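Local coordinates for protein malate dehydrogenase (Porphyromonas gingivalis, PDB 3FI9) that probably catalyses the NAD-dependent interconversion of malate and oxaloacetate, as a type 2 member of the lactate/malate dehydrogenase superfamily, at residues 193-197 with 198-202; 243-246 with 247-250; 268-272 with 273-277; 289-292 with 293-296. All coordinates share one frame; numbering follows the deposited sequence.

Contact 1: 193-197 with 198-202; sequences AKVNG and TPLTD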
ATOM      1  N   ALA A 193      -4.436  -8.853 -28.170  1.00 20.33           N
ATOM      2  CA  ALA A 193      -3.809  -7.589 -27.778  1.00 20.03           C
ATOM      3  C   ALA A 193      -3.578  -6.585 -28.914  1.00 19.84           C
ATOM      4  O   ALA A 193      -3.370  -6.957 -30.057  1.00 19.98           O
ATOM      5  CB  ALA A 193      -2.518  -7.814 -27.064  1.00 19.51           C
ATOM      6  N   LYS A 194      -3.570  -5.305 -28.551  1.00 20.02           N
ATOM      7  CA  LYS A 194      -3.171  -4.237 -29.470  1.00 20.42           C
ATOM      8  C   LYS A 194      -2.118  -3.366 -28.835  1.00 21.21           C
ATOM      9  O   LYS A 194      -2.138  -3.140 -27.627  1.00 20.82           O
ATOM     10  CB  LYS A 194      -4.368  -3.350 -29.766  1.00 19.73           C
ATOM     11  CG  LYS A 194      -5.324  -3.934 -30.751  1.00 23.25           C
ATOM     12  CD  LYS A 194      -6.599  -3.093 -30.813  1.00 25.04           C
ATOM     13  CE  LYS A 194      -7.523  -3.707 -31.865  1.00 31.14           C
ATOM     14  NZ  LYS A 194      -8.478  -2.681 -32.393  1.00 30.85           N
ATOM     15  N   VAL A 195      -1.234  -2.821 -29.659  1.00 21.82           N
ATOM     16  CA  VAL A 195      -0.202  -1.949 -29.164  1.00 22.40           C
ATOM     17  C   VAL A 195      -0.443  -0.564 -29.732  1.00 23.26           C
ATOM     18  O   VAL A 195      -0.137  -0.316 -30.903  1.00 23.51           O
ATOM     19  CB  VAL A 195       1.176  -2.454 -29.608  1.00 21.24           C
ATOM     20  CG1 VAL A 195       2.241  -1.439 -29.252  1.00 22.11           C
ATOM     21  CG2 VAL A 195       1.465  -3.853 -28.996  1.00 23.71           C
ATOM     22  N   ASN A 196      -0.996   0.335 -28.919  1.00 23.87           N
ATOM     23  CA  ASN A 196      -1.410   1.649 -29.410  1.00 25.05           C
ATOM     24  C   ASN A 196      -2.300   1.527 -30.648  1.00 25.00           C
ATOM     25  O   ASN A 196      -2.097   2.238 -31.636  1.00 25.15           O
ATOM     26  CB  ASN A 196      -0.176   2.521 -29.748  1.00 25.89           C
ATOM     27  CG  ASN A 196      -0.472   4.020 -29.623  1.00 29.16           C
ATOM     28  OD1 ASN A 196      -1.291   4.419 -28.814  1.00 27.90           O
ATOM     29  ND2 ASN A 196       0.186   4.846 -30.449  1.00 32.78           N
ATOM     30  N   GLY A 197      -3.270   0.613 -30.606  1.00 24.78           N
ATOM     31  CA  GLY A 197      -4.211   0.442 -31.708  1.00 23.01           C
ATOM     32  C   GLY A 197      -3.894  -0.614 -32.768  1.00 22.74           C
ATOM     33  O   GLY A 197      -4.801  -1.156 -33.423  1.00 23.32           O
ATOM     34  N   THR A 198      -2.626  -0.920 -32.936  1.00 22.73           N
ATOM     35  CA  THR A 198      -2.181  -1.966 -33.873  1.00 23.22           C
ATOM     36  C   THR A 198      -2.147  -3.369 -33.234  1.00 22.87           C
ATOM     37  O   THR A 198      -1.482  -3.568 -32.201  1.00 22.32           O
ATOM     38  CB  THR A 198      -0.757  -1.672 -34.297  1.00 23.11           C
ATOM     39  OG1 THR A 198      -0.724  -0.430 -35.010  1.00 22.90           O
ATOM     40  CG2 THR A 198      -0.188  -2.786 -35.143  1.00 23.62           C
ATOM     41  N   PRO A 199      -2.850  -4.338 -33.846  1.00 22.74           N
ATOM     42  CA  PRO A 199      -2.881  -5.696 -33.314  1.00 22.14           C
ATOM     43  C   PRO A 199      -1.478  -6.215 -33.081  1.00 21.56           C
ATOM     44  O   PRO A 199      -0.602  -6.029 -33.901  1.00 20.15           O
ATOM     45  CB  PRO A 199      -3.588  -6.495 -34.419  1.00 23.18           C
ATOM     46  CG  PRO A 199      -4.515  -5.468 -35.050  1.00 22.99           C
ATOM     47  CD  PRO A 199      -3.679  -4.206 -35.065  1.00 22.45           C
ATOM     48  N   LEU A 200      -1.265  -6.797 -31.910  1.00 20.99           N
ATOM     49  CA  LEU A 200       0.017  -7.365 -31.585  1.00 20.36           C
ATOM     50  C   LEU A 200       0.459  -8.399 -32.641  1.00 21.66           C
ATOM     51  O   LEU A 200       1.660  -8.526 -32.957  1.00 22.31           O
ATOM     52  CB  LEU A 200      -0.058  -7.974 -30.185  1.00 20.84           C
ATOM     53  CG  LEU A 200       1.203  -8.712 -29.717  1.00 19.84           C
ATOM     54  CD1 LEU A 200       2.435  -7.808 -29.873  1.00 20.74           C
ATOM     55  CD2 LEU A 200       1.078  -9.199 -28.250  1.00 18.51           C
ATOM     56  N   THR A 201      -0.499  -9.102 -33.238  1.00 22.76           N
ATOM     57  CA  THR A 201      -0.108 -10.189 -34.141  1.00 25.16           C
ATOM     58  C   THR A 201       0.361  -9.634 -35.490  1.00 26.30           C
ATOM     59  O   THR A 201       1.010 -10.346 -36.248  1.00 27.52           O
ATOM     60  CB  THR A 201      -1.232 -11.219 -34.344  1.00 25.76           C
ATOM     61  OG1 THR A 201      -2.437 -10.530 -34.627  1.00 24.73           O
ATOM     62  CG2 THR A 201      -1.462 -12.057 -33.080  1.00 25.63           C
ATOM     63  N   ASP A 202       0.094  -8.354 -35.748  1.00 25.99           N
ATOM     64  CA  ASP A 202       0.670  -7.665 -36.901  1.00 27.08           C
ATOM     65  C   ASP A 202       2.093  -7.204 -36.646  1.00 26.78           C
ATOM     66  O   ASP A 202       2.784  -6.791 -37.566  1.00 27.09           O
ATOM     67  CB  ASP A 202      -0.156  -6.438 -37.290  1.00 27.35           C
ATOM     68  CG  ASP A 202      -1.507  -6.796 -37.891  1.00 31.42           C
ATOM     69  OD1 ASP A 202      -1.765  -7.988 -38.123  1.00 33.33           O
ATOM     70  OD2 ASP A 202      -2.319  -5.877 -38.122  1.00 33.64           O
TER
HETATM   71  O   HOH W   1      -3.181  -9.104 -31.822  1.00 24.59           O
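The peptide carbonyl of Ala193 is met from above its plane by the amide of Leu200, which stands 38° out of that plane. The bond from Leu200 N to Ala193 O is 2.8 Å long and nearly straight. The same oxygen takes a CA-H...O contact from Pro199 CA and a hydrogen bond from a water, which in turn accepts from Thr201 N. The Val195 carbonyl is approached still more steeply, with Thr198 N 69° out of its plane at 3.3 Å from Val195 O. Pro199 CD lies 3.6 Å from Gly197 O, while Lys194 CG passes 4.0 Å from Pro199 CA before the lysine chain runs on away from the turn.

These groups form a tight two-residue hairpin. Val195 and Thr198 are an antiparallel hydrogen-bonded pair, with Val195 N 2.7 Å from Thr198 O, and the type I' turn between them is made by Asn196 and Gly197, an Asn-Gly pair well known for this turn. Both residues have positive phi.

Past the turn, Leu200 supplies the apolar contacts. With CG anti to the backbone N (chi1 176°), its side chain lies along 193-195: Leu200 CB is 4.0 Å from Ala193 CB, and the Leu200 CD1 branch meets Val195 CG2 at 4.2 Å, the two side chains crossing obliquely.

Strand 194-195 is the middle of a small three-stranded antiparallel sheet, pairing through Lys194 with Thr174 on its other side. Helix 153-166 covers the apolar side chains, Phe166 against Val195 and Leu162 against Leu200.

Contact 2: 243-246 with 247-250; sequences VSIE and MIRA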
ATOM      1  N   VAL A 243      -3.812  -6.352  -6.829  1.00 15.46           N
ATOM      2  CA  VAL A 243      -4.666  -6.970  -7.872  1.00 14.42           C
ATOM      3  C   VAL A 243      -5.770  -7.859  -7.230  1.00 15.49           C
ATOM      4  O   VAL A 243      -6.976  -7.762  -7.570  1.00 13.47           O
ATOM      5  CB  VAL A 243      -3.811  -7.693  -8.950  1.00 13.59           C
ATOM      6  CG1 VAL A 243      -4.716  -8.484  -9.925  1.00 14.59           C
ATOM      7  CG2 VAL A 243      -2.929  -6.626  -9.708  1.00 11.96           C
ATOM      8  N   SER A 244      -5.352  -8.644  -6.233  1.00 15.16           N
ATOM      9  CA  SER A 244      -6.285  -9.456  -5.444  1.00 15.43           C
ATOM     10  C   SER A 244      -7.380  -8.592  -4.801  1.00 15.49           C
ATOM     11  O   SER A 244      -8.556  -8.971  -4.755  1.00 15.53           O
ATOM     12  CB  SER A 244      -5.504 -10.203  -4.355  1.00 14.33           C
ATOM     13  OG  SER A 244      -4.582 -11.155  -4.954  1.00 16.30           O
ATOM     14  N   ILE A 245      -6.981  -7.471  -4.249  1.00 15.29           N
ATOM     15  CA  ILE A 245      -8.016  -6.639  -3.613  1.00 15.89           C
ATOM     16  C   ILE A 245      -8.934  -5.980  -4.650  1.00 15.26           C
ATOM     17  O   ILE A 245     -10.139  -5.774  -4.377  1.00 14.47           O
ATOM     18  CB  ILE A 245      -7.466  -5.631  -2.599  1.00 15.04           C
ATOM     19  CG1 ILE A 245      -6.544  -6.378  -1.591  1.00 16.15           C
ATOM     20  CG2 ILE A 245      -8.663  -4.890  -1.884  1.00 15.15           C
ATOM     21  CD1 ILE A 245      -7.179  -7.583  -0.789  1.00 19.11           C
ATOM     22  N   GLU A 246      -8.403  -5.652  -5.830  1.00 14.33           N
ATOM     23  CA  GLU A 246      -9.308  -5.199  -6.894  1.00 14.31           C
ATOM     24  C   GLU A 246     -10.279  -6.300  -7.194  1.00 13.86           C
ATOM     25  O   GLU A 246     -11.452  -6.010  -7.491  1.00 13.56           O
ATOM     26  CB  GLU A 246      -8.596  -4.913  -8.224  1.00 13.30           C
ATOM     27  CG  GLU A 246      -7.752  -3.707  -8.303  1.00 19.82           C
ATOM     28  CD  GLU A 246      -7.142  -3.542  -9.712  1.00 24.46           C
ATOM     29  OE1 GLU A 246      -7.477  -2.561 -10.370  1.00 29.80           O
ATOM     30  OE2 GLU A 246      -6.344  -4.379 -10.162  1.00 23.78           O
ATOM     31  N   MET A 247      -9.810  -7.566  -7.186  1.00 13.00           N
ATOM     32  CA  MET A 247     -10.763  -8.694  -7.430  1.00 13.62           C
ATOM     33  C   MET A 247     -11.897  -8.738  -6.390  1.00 14.32           C
ATOM     34  O   MET A 247     -13.087  -8.882  -6.784  1.00 14.73           O
ATOM     35  CB  MET A 247     -10.060 -10.074  -7.478  1.00 13.42           C
ATOM     36  CG  MET A 247      -8.895 -10.140  -8.504  1.00 13.59           C
ATOM     37  SD  MET A 247      -8.009 -11.708  -8.406  1.00  6.06           S
ATOM     38  CE  MET A 247      -9.274 -12.895  -8.711  1.00  9.48           C
ATOM     39  N   ILE A 248     -11.563  -8.693  -5.096  1.00 14.13           N
ATOM     40  CA  ILE A 248     -12.623  -8.781  -4.069  1.00 15.96           C
ATOM     41  C   ILE A 248     -13.550  -7.526  -4.126  1.00 16.65           C
ATOM     42  O   ILE A 248     -14.769  -7.597  -3.921  1.00 17.63           O
ATOM     43  CB  ILE A 248     -12.059  -9.021  -2.638  1.00 16.47           C
ATOM     44  CG1 ILE A 248     -13.117  -9.741  -1.788  1.00 16.21           C
ATOM     45  CG2 ILE A 248     -11.548  -7.691  -1.957  1.00 13.65           C
ATOM     46  CD1 ILE A 248     -13.402 -11.182  -2.247  1.00 17.58           C
ATOM     47  N   ARG A 249     -12.986  -6.377  -4.450  1.00 17.57           N
ATOM     48  CA  ARG A 249     -13.853  -5.224  -4.709  1.00 18.37           C
ATOM     49  C   ARG A 249     -14.934  -5.503  -5.779  1.00 19.24           C
ATOM     50  O   ARG A 249     -16.096  -5.137  -5.599  1.00 19.59           O
ATOM     51  CB  ARG A 249     -13.063  -3.986  -5.078  1.00 17.65           C
ATOM     52  CG  ARG A 249     -13.991  -2.835  -5.508  1.00 19.54           C
ATOM     53  CD  ARG A 249     -13.214  -1.555  -5.592  1.00 19.04           C
ATOM     54  NE  ARG A 249     -12.295  -1.549  -6.724  1.00 21.41           N
ATOM     55  CZ  ARG A 249     -11.465  -0.531  -6.982  1.00 26.12           C
ATOM     56  NH1 ARG A 249     -11.485   0.558  -6.214  1.00 23.50           N
ATOM     57  NH2 ARG A 249     -10.653  -0.571  -8.026  1.00 22.29           N
ATOM     58  N   ALA A 250     -14.562  -6.153  -6.882  1.00 18.75           N
ATOM     59  CA  ALA A 250     -15.519  -6.507  -7.934  1.00 19.15           C
ATOM     60  C   ALA A 250     -16.577  -7.467  -7.414  1.00 18.59           C
ATOM     61  O   ALA A 250     -17.758  -7.319  -7.699  1.00 19.43           O
ATOM     62  CB  ALA A 250     -14.765  -7.145  -9.136  1.00 19.00           C
TER
HETATM   63  O   HOH W   2     -12.453  -3.724  -8.750  1.00 18.34           O
HETATM   64  O   HOH W   3     -10.441  -2.335 -10.661  1.00 29.42           O
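Residues 243-246 and 247-250 are successive turns of helix 238-251, joined by four regular i to i+4 bonds, of which Arg249 N to Ile245 O is 2.9 Å and Ala250 N to Glu246 O is 3.2 Å. On the inner side, Ile248 CG2 lies 4.0 Å from Ile245 CG2. The chi1 of Ile248 (-153°) places this methyl between its own backbone N and carbonyl carbon, where it also comes within 3.4 Å of Ile245 O. Met247 folds back along the helix, its CG 3.2 Å from Val243 O and its sulfur next to the Ser244 backbone. Helix 19-30 and the central strands 121-124 and 147-150 cover this side. The buried Ser244 hydroxyl is hydrogen-bonded to Pro240 O, one turn earlier, and its side chain also packs on Ile125, a predicted NAD-binding residue, so the helix probably backs the cofactor region of the Rossmann-type domain.

Polar contacts gather on the other side, where Cys57 of the second subunit packs on Val243 and Glu246. Two waters lie at the edge of the Arg249 guanidinium, in its plane. One bridges Arg249 NE to Glu246 O, to which it donates at 2.8 Å. The other accepts from Arg249 NH2 at 3.2 Å and donates to Glu246 OE1.

Glu246 OE1 and Arg249 NH2 remain 4.4 Å apart, beyond a salt bridge. Their attraction is therefore probably mild and relayed largely through water, with Arg249 also sharing a long, weak ion pair with Glu255.

Contact 3: 268-272 with 273-277; sequences PGFEH and IMMAM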
ATOM      1  N   PRO A 268     -16.187 -29.854 -22.279  1.00 25.67           N
ATOM      2  CA  PRO A 268     -15.460 -30.847 -23.079  1.00 25.25           C
ATOM      3  C   PRO A 268     -14.073 -30.337 -23.448  1.00 24.33           C
ATOM      4  O   PRO A 268     -13.944 -29.186 -23.844  1.00 24.50           O
ATOM      5  CB  PRO A 268     -16.342 -30.970 -24.338  1.00 25.78           C
ATOM      6  CG  PRO A 268     -17.745 -30.658 -23.827  1.00 26.36           C
ATOM      7  CD  PRO A 268     -17.536 -29.561 -22.811  1.00 25.77           C
ATOM      8  N   GLY A 269     -13.045 -31.169 -23.313  1.00 23.72           N
ATOM      9  CA  GLY A 269     -11.662 -30.786 -23.658  1.00 22.94           C
ATOM     10  C   GLY A 269     -10.889 -30.146 -22.516  1.00 22.41           C
ATOM     11  O   GLY A 269      -9.656 -30.163 -22.487  1.00 22.67           O
ATOM     12  N   PHE A 270     -11.617 -29.599 -21.550  1.00 20.91           N
ATOM     13  CA  PHE A 270     -10.994 -28.954 -20.378  1.00 20.44           C
ATOM     14  C   PHE A 270     -11.790 -29.335 -19.104  1.00 19.72           C
ATOM     15  O   PHE A 270     -12.491 -28.528 -18.537  1.00 17.68           O
ATOM     16  CB  PHE A 270     -11.030 -27.442 -20.610  1.00 18.84           C
ATOM     17  CG  PHE A 270     -10.212 -27.011 -21.799  1.00 19.31           C
ATOM     18  CD1 PHE A 270      -8.842 -26.844 -21.678  1.00 19.16           C
ATOM     19  CD2 PHE A 270     -10.810 -26.811 -23.050  1.00 20.49           C
ATOM     20  CE1 PHE A 270      -8.077 -26.446 -22.780  1.00 21.29           C
ATOM     21  CE2 PHE A 270     -10.034 -26.403 -24.180  1.00 20.81           C
ATOM     22  CZ  PHE A 270      -8.681 -26.229 -24.030  1.00 20.14           C
ATOM     23  N   GLU A 271     -11.719 -30.599 -18.695  1.00 19.97           N
ATOM     24  CA  GLU A 271     -12.647 -31.079 -17.681  1.00 20.40           C
ATOM     25  C   GLU A 271     -12.106 -30.883 -16.279  1.00 20.29           C
ATOM     26  O   GLU A 271     -10.910 -31.080 -16.060  1.00 19.74           O
ATOM     27  CB  GLU A 271     -12.908 -32.573 -17.936  1.00 21.65           C
ATOM     28  CG  GLU A 271     -13.508 -32.840 -19.330  1.00 22.97           C
ATOM     29  CD  GLU A 271     -12.480 -33.034 -20.444  1.00 27.68           C
ATOM     30  OE1 GLU A 271     -11.236 -32.841 -20.239  1.00 27.39           O
ATOM     31  OE2 GLU A 271     -12.943 -33.373 -21.568  1.00 29.62           O
ATOM     32  N   HIS A 272     -12.978 -30.531 -15.323  1.00 20.16           N
ATOM     33  CA  HIS A 272     -12.634 -30.688 -13.876  1.00 19.51           C
ATOM     34  C   HIS A 272     -11.342 -30.030 -13.463  1.00 19.00           C
ATOM     35  O   HIS A 272     -10.397 -30.696 -13.011  1.00 18.42           O
ATOM     36  CB  HIS A 272     -12.555 -32.176 -13.512  1.00 19.79           C
ATOM     37  CG  HIS A 272     -13.831 -32.905 -13.752  1.00 21.29           C
ATOM     38  ND1 HIS A 272     -13.946 -33.928 -14.673  1.00 24.99           N
ATOM     39  CD2 HIS A 272     -15.070 -32.709 -13.245  1.00 21.80           C
ATOM     40  CE1 HIS A 272     -15.200 -34.349 -14.708  1.00 22.45           C
ATOM     41  NE2 HIS A 272     -15.903 -33.629 -13.852  1.00 24.47           N
ATOM     42  N   ILE A 273     -11.280 -28.705 -13.616  1.00 18.91           N
ATOM     43  CA  ILE A 273     -10.006 -28.031 -13.398  1.00 18.48           C
ATOM     44  C   ILE A 273     -10.214 -26.607 -12.961  1.00 17.99           C
ATOM     45  O   ILE A 273     -11.331 -26.066 -13.096  1.00 18.77           O
ATOM     46  CB  ILE A 273      -9.158 -28.057 -14.728  1.00 18.58           C
ATOM     47  CG1 ILE A 273      -7.684 -27.837 -14.440  1.00 19.42           C
ATOM     48  CG2 ILE A 273      -9.724 -27.050 -15.764  1.00 17.57           C
ATOM     49  CD1 ILE A 273      -7.028 -29.083 -13.774  1.00 17.92           C
ATOM     50  N   MET A 274      -9.169 -25.974 -12.431  1.00 19.12           N
ATOM     51  CA  MET A 274      -9.215 -24.487 -12.237  1.00 20.93           C
ATOM     52  C   MET A 274      -8.119 -23.911 -13.131  1.00 20.08           C
ATOM     53  O   MET A 274      -6.968 -24.363 -13.038  1.00 18.54           O
ATOM     54  CB  MET A 274      -8.830 -24.098 -10.813  1.00 20.46           C
ATOM     55  CG  MET A 274      -9.621 -24.750  -9.706  1.00 25.18           C
ATOM     56  SD  MET A 274     -11.091 -23.734  -9.321  1.00 28.93           S
ATOM     57  CE  MET A 274     -10.214 -22.228  -8.830  1.00  8.91           C
ATOM     58  N   MET A 275      -8.471 -22.917 -13.949  1.00 17.85           N
ATOM     59  CA  MET A 275      -7.550 -22.298 -14.911  1.00 18.00           C
ATOM     60  C   MET A 275      -7.786 -20.797 -14.931  1.00 16.92           C
ATOM     61  O   MET A 275      -8.906 -20.376 -14.695  1.00 18.21           O
ATOM     62  CB  MET A 275      -7.859 -22.788 -16.349  1.00 17.84           C
ATOM     63  CG  MET A 275      -7.193 -24.080 -16.699  1.00 19.94           C
ATOM     64  SD  MET A 275      -7.270 -24.410 -18.459  1.00 15.79           S
ATOM     65  CE  MET A 275      -8.988 -24.309 -18.727  1.00 16.04           C
ATOM     66  N   ALA A 276      -6.750 -20.018 -15.284  1.00 16.84           N
ATOM     67  CA  ALA A 276      -6.891 -18.605 -15.650  1.00 16.92           C
ATOM     68  C   ALA A 276      -7.718 -18.541 -16.928  1.00 17.30           C
ATOM     69  O   ALA A 276      -7.404 -19.240 -17.905  1.00 16.69           O
ATOM     70  CB  ALA A 276      -5.490 -17.938 -15.890  1.00 16.62           C
ATOM     71  N   MET A 277      -8.783 -17.746 -16.893  1.00 17.68           N
ATOM     72  CA  MET A 277      -9.772 -17.704 -17.952  1.00 18.01           C
ATOM     73  C   MET A 277     -10.180 -16.269 -18.244  1.00 18.26           C
ATOM     74  O   MET A 277      -9.826 -15.354 -17.508  1.00 17.51           O
ATOM     75  CB  MET A 277     -11.007 -18.530 -17.550  1.00 17.74           C
ATOM     76  CG  MET A 277     -10.818 -20.051 -17.632  1.00 19.02           C
ATOM     77  SD  MET A 277     -11.123 -20.706 -19.349  1.00 15.72           S
ATOM     78  CE  MET A 277      -9.644 -20.218 -20.153  1.00 20.35           C
TER
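Between Phe270 and Ile273 the backbone rounds a corner at His272, whose positive phi (54°) turns the short strand 270-271 into strand 273-277, running on in a new direction. The corner brings Ile273 CG2 to 4.2 Å from Phe270 O.

Farther along, Met275 reaches back to the aromatic ring. Bent at chi3 (-55°), the methionine ends with its methyl against the phenylalanine: Met275 CE is 3.9 Å from Phe270 CD1 and 4.2 Å from Phe270 CB. The sulfur takes part in an oblique Met-aromatic contact, Met275 SD being 5.4 Å from the centroid of the Phe270 ring and 58° off its normal. The two side chains cross at about a right angle, and helix 297-319 packs on them through Leu303 and Leu310.

Before the corner, Gly269 N donates to Glu271 OE2 at 2.8 Å, from above the carboxylate plane. The corner itself is held from outside, His272 N bonding to Asn266 OD1 and His272 O to Arg314 NH1.

His272 and Ile273 both face Val265 of the adjoining antiparallel strand 261-267, the pattern of a G1 beta bulge, here at the start of the outermost strand of the large mixed sheet.

Contact 4: 289-292 with 293-296; sequences SDIN and QLGN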
ATOM      1  N   SER A 289     -15.937 -16.878 -20.170  1.00 24.72           N
ATOM      2  CA  SER A 289     -16.459 -16.900 -21.529  1.00 25.82           C
ATOM      3  C   SER A 289     -16.275 -18.293 -22.154  1.00 25.05           C
ATOM      4  O   SER A 289     -15.640 -19.183 -21.584  1.00 26.46           O
ATOM      5  CB  SER A 289     -15.736 -15.846 -22.364  1.00 26.03           C
ATOM      6  OG  SER A 289     -14.461 -16.343 -22.702  1.00 27.31           O
ATOM      7  N   ASP A 290     -16.817 -18.468 -23.340  1.00 24.07           N
ATOM      8  CA  ASP A 290     -16.811 -19.746 -24.032  1.00 24.87           C
ATOM      9  C   ASP A 290     -15.403 -20.094 -24.533  1.00 24.51           C
ATOM     10  O   ASP A 290     -14.847 -19.428 -25.407  1.00 23.09           O
ATOM     11  CB  ASP A 290     -17.815 -19.687 -25.204  1.00 25.64           C
ATOM     12  CG  ASP A 290     -17.788 -20.936 -26.061  1.00 28.75           C
ATOM     13  OD1 ASP A 290     -17.115 -21.929 -25.681  1.00 32.43           O
ATOM     14  OD2 ASP A 290     -18.468 -20.928 -27.102  1.00 33.35           O
ATOM     15  N   ILE A 291     -14.817 -21.148 -23.984  1.00 25.32           N
ATOM     16  CA  ILE A 291     -13.428 -21.467 -24.300  1.00 27.10           C
ATOM     17  C   ILE A 291     -13.295 -21.714 -25.787  1.00 27.51           C
ATOM     18  O   ILE A 291     -12.266 -21.403 -26.404  1.00 27.16           O
ATOM     19  CB  ILE A 291     -12.950 -22.701 -23.488  1.00 27.47           C
ATOM     20  CG1 ILE A 291     -11.433 -22.711 -23.309  1.00 29.36           C
ATOM     21  CG2 ILE A 291     -13.488 -24.018 -24.089  1.00 30.05           C
ATOM     22  CD1 ILE A 291     -11.035 -23.142 -21.889  1.00 29.11           C
ATOM     23  N   ASN A 292     -14.348 -22.256 -26.378  1.00 28.67           N
ATOM     24  CA  ASN A 292     -14.235 -22.677 -27.761  1.00 30.57           C
ATOM     25  C   ASN A 292     -14.151 -21.492 -28.693  1.00 30.44           C
ATOM     26  O   ASN A 292     -13.785 -21.653 -29.849  1.00 31.71           O
ATOM     27  CB  ASN A 292     -15.364 -23.628 -28.164  1.00 31.42           C
ATOM     28  CG  ASN A 292     -15.263 -24.958 -27.471  1.00 34.35           C
ATOM     29  OD1 ASN A 292     -14.168 -25.505 -27.308  1.00 37.95           O
ATOM     30  ND2 ASN A 292     -16.405 -25.497 -27.054  1.00 39.63           N
ATOM     31  N   GLN A 293     -14.470 -20.300 -28.191  1.00 30.04           N
ATOM     32  CA  GLN A 293     -14.374 -19.101 -29.015  1.00 30.47           C
ATOM     33  C   GLN A 293     -13.191 -18.220 -28.600  1.00 29.26           C
ATOM     34  O   GLN A 293     -13.045 -17.103 -29.099  1.00 28.75           O
ATOM     35  CB  GLN A 293     -15.651 -18.270 -28.944  1.00 30.89           C
ATOM     36  CG  GLN A 293     -15.455 -16.955 -28.184  1.00 36.04           C
ATOM     37  CD  GLN A 293     -16.755 -16.291 -27.768  1.00 42.05           C
ATOM     38  OE1 GLN A 293     -17.717 -16.210 -28.547  1.00 47.03           O
ATOM     39  NE2 GLN A 293     -16.787 -15.791 -26.535  1.00 43.41           N
ATOM     40  N   LEU A 294     -12.348 -18.707 -27.690  1.00 28.06           N
ATOM     41  CA  LEU A 294     -11.192 -17.915 -27.259  1.00 27.18           C
ATOM     42  C   LEU A 294     -10.068 -17.944 -28.271  1.00 26.46           C
ATOM     43  O   LEU A 294      -9.614 -19.014 -28.675  1.00 27.15           O
ATOM     44  CB  LEU A 294     -10.612 -18.404 -25.934  1.00 26.77           C
ATOM     45  CG  LEU A 294     -11.083 -18.000 -24.556  1.00 28.78           C
ATOM     46  CD1 LEU A 294     -10.036 -18.539 -23.576  1.00 24.80           C
ATOM     47  CD2 LEU A 294     -11.337 -16.471 -24.362  1.00 26.38           C
ATOM     48  N   GLY A 295      -9.571 -16.767 -28.637  1.00 25.52           N
ATOM     49  CA  GLY A 295      -8.430 -16.675 -29.546  1.00 23.95           C
ATOM     50  C   GLY A 295      -8.635 -17.469 -30.832  1.00 23.32           C
ATOM     51  O   GLY A 295      -9.759 -17.570 -31.342  1.00 23.16           O
ATOM     52  N   ASN A 296      -7.549 -18.024 -31.363  1.00 22.78           N
ATOM     53  CA  ASN A 296      -7.623 -18.893 -32.534  1.00 22.30           C
ATOM     54  C   ASN A 296      -7.294 -20.335 -32.234  1.00 21.64           C
ATOM     55  O   ASN A 296      -7.000 -20.705 -31.098  1.00 20.69           O
ATOM     56  CB  ASN A 296      -6.686 -18.389 -33.636  1.00 22.91           C
ATOM     57  CG  ASN A 296      -5.221 -18.266 -33.183  1.00 22.85           C
ATOM     58  OD1 ASN A 296      -4.665 -19.129 -32.499  1.00 25.70           O
ATOM     59  ND2 ASN A 296      -4.575 -17.198 -33.629  1.00 26.14           N
TER
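Two backbone hydrogen bonds, each spanning three residues, tie 289-292 to 293-296. Gln293 N reaches Asp290 O at 2.9 Å and Leu294 N reaches Ile291 O at 3.0 Å, both donors standing well above the carbonyl planes, the first by 52°. They wind Ile291, Asn292 and Gln293 into a single turn of 3-10 helix.

A side-chain bond begins this turn. Asp290 OD1 accepts from Asn292 N at 2.9 Å, which makes an Asx turn. The Asp290 chi1 of 175° sets the carboxylate opposite the backbone N and swings it forward over the amides that follow, and Asn292 N meets it from above the carboxylate plane. The motif opens the link between strand 285-288 and helix 297-319. At the far end of that link Asn296 is the N-cap of the helix, its OD1 accepting from Glu299 N, while Leu294 O is held by Arg300 NH1.

Van der Waals contacts add to these bonds. Leu294 CD2 lies 3.5 Å from Ser289 OG, and Leu294 CD1 comes within 4.4 Å of Ile291 CG1. Gln293 extends its chain back beside Asp290, where Gln293 NE2 is 4.2 Å from Asp290 CB.

Contacts 3 and 4 meet directly, their centres 12 Å apart. Ile291 CD1 fits among the side chains of contact 3, 3.5 Å from Met277 SD and 3.9 Å from both Phe270 CD2 and Met275 CE, while Leu294 adds a methyl beside Met277. Contact 1 comes within about 6 Å of contact 4 at the nearest atoms, and both lie away from the predicted sites. Contact 2 touches none of the others, its nearest atoms about 9 Å from contact 3. It is near the probable cofactor site, the Ser244 side chain about 3 Å from that of Ile125, whereas the Met275 side chain in contact 3 lies about 10 Å from that of His182, the predicted proton acceptor.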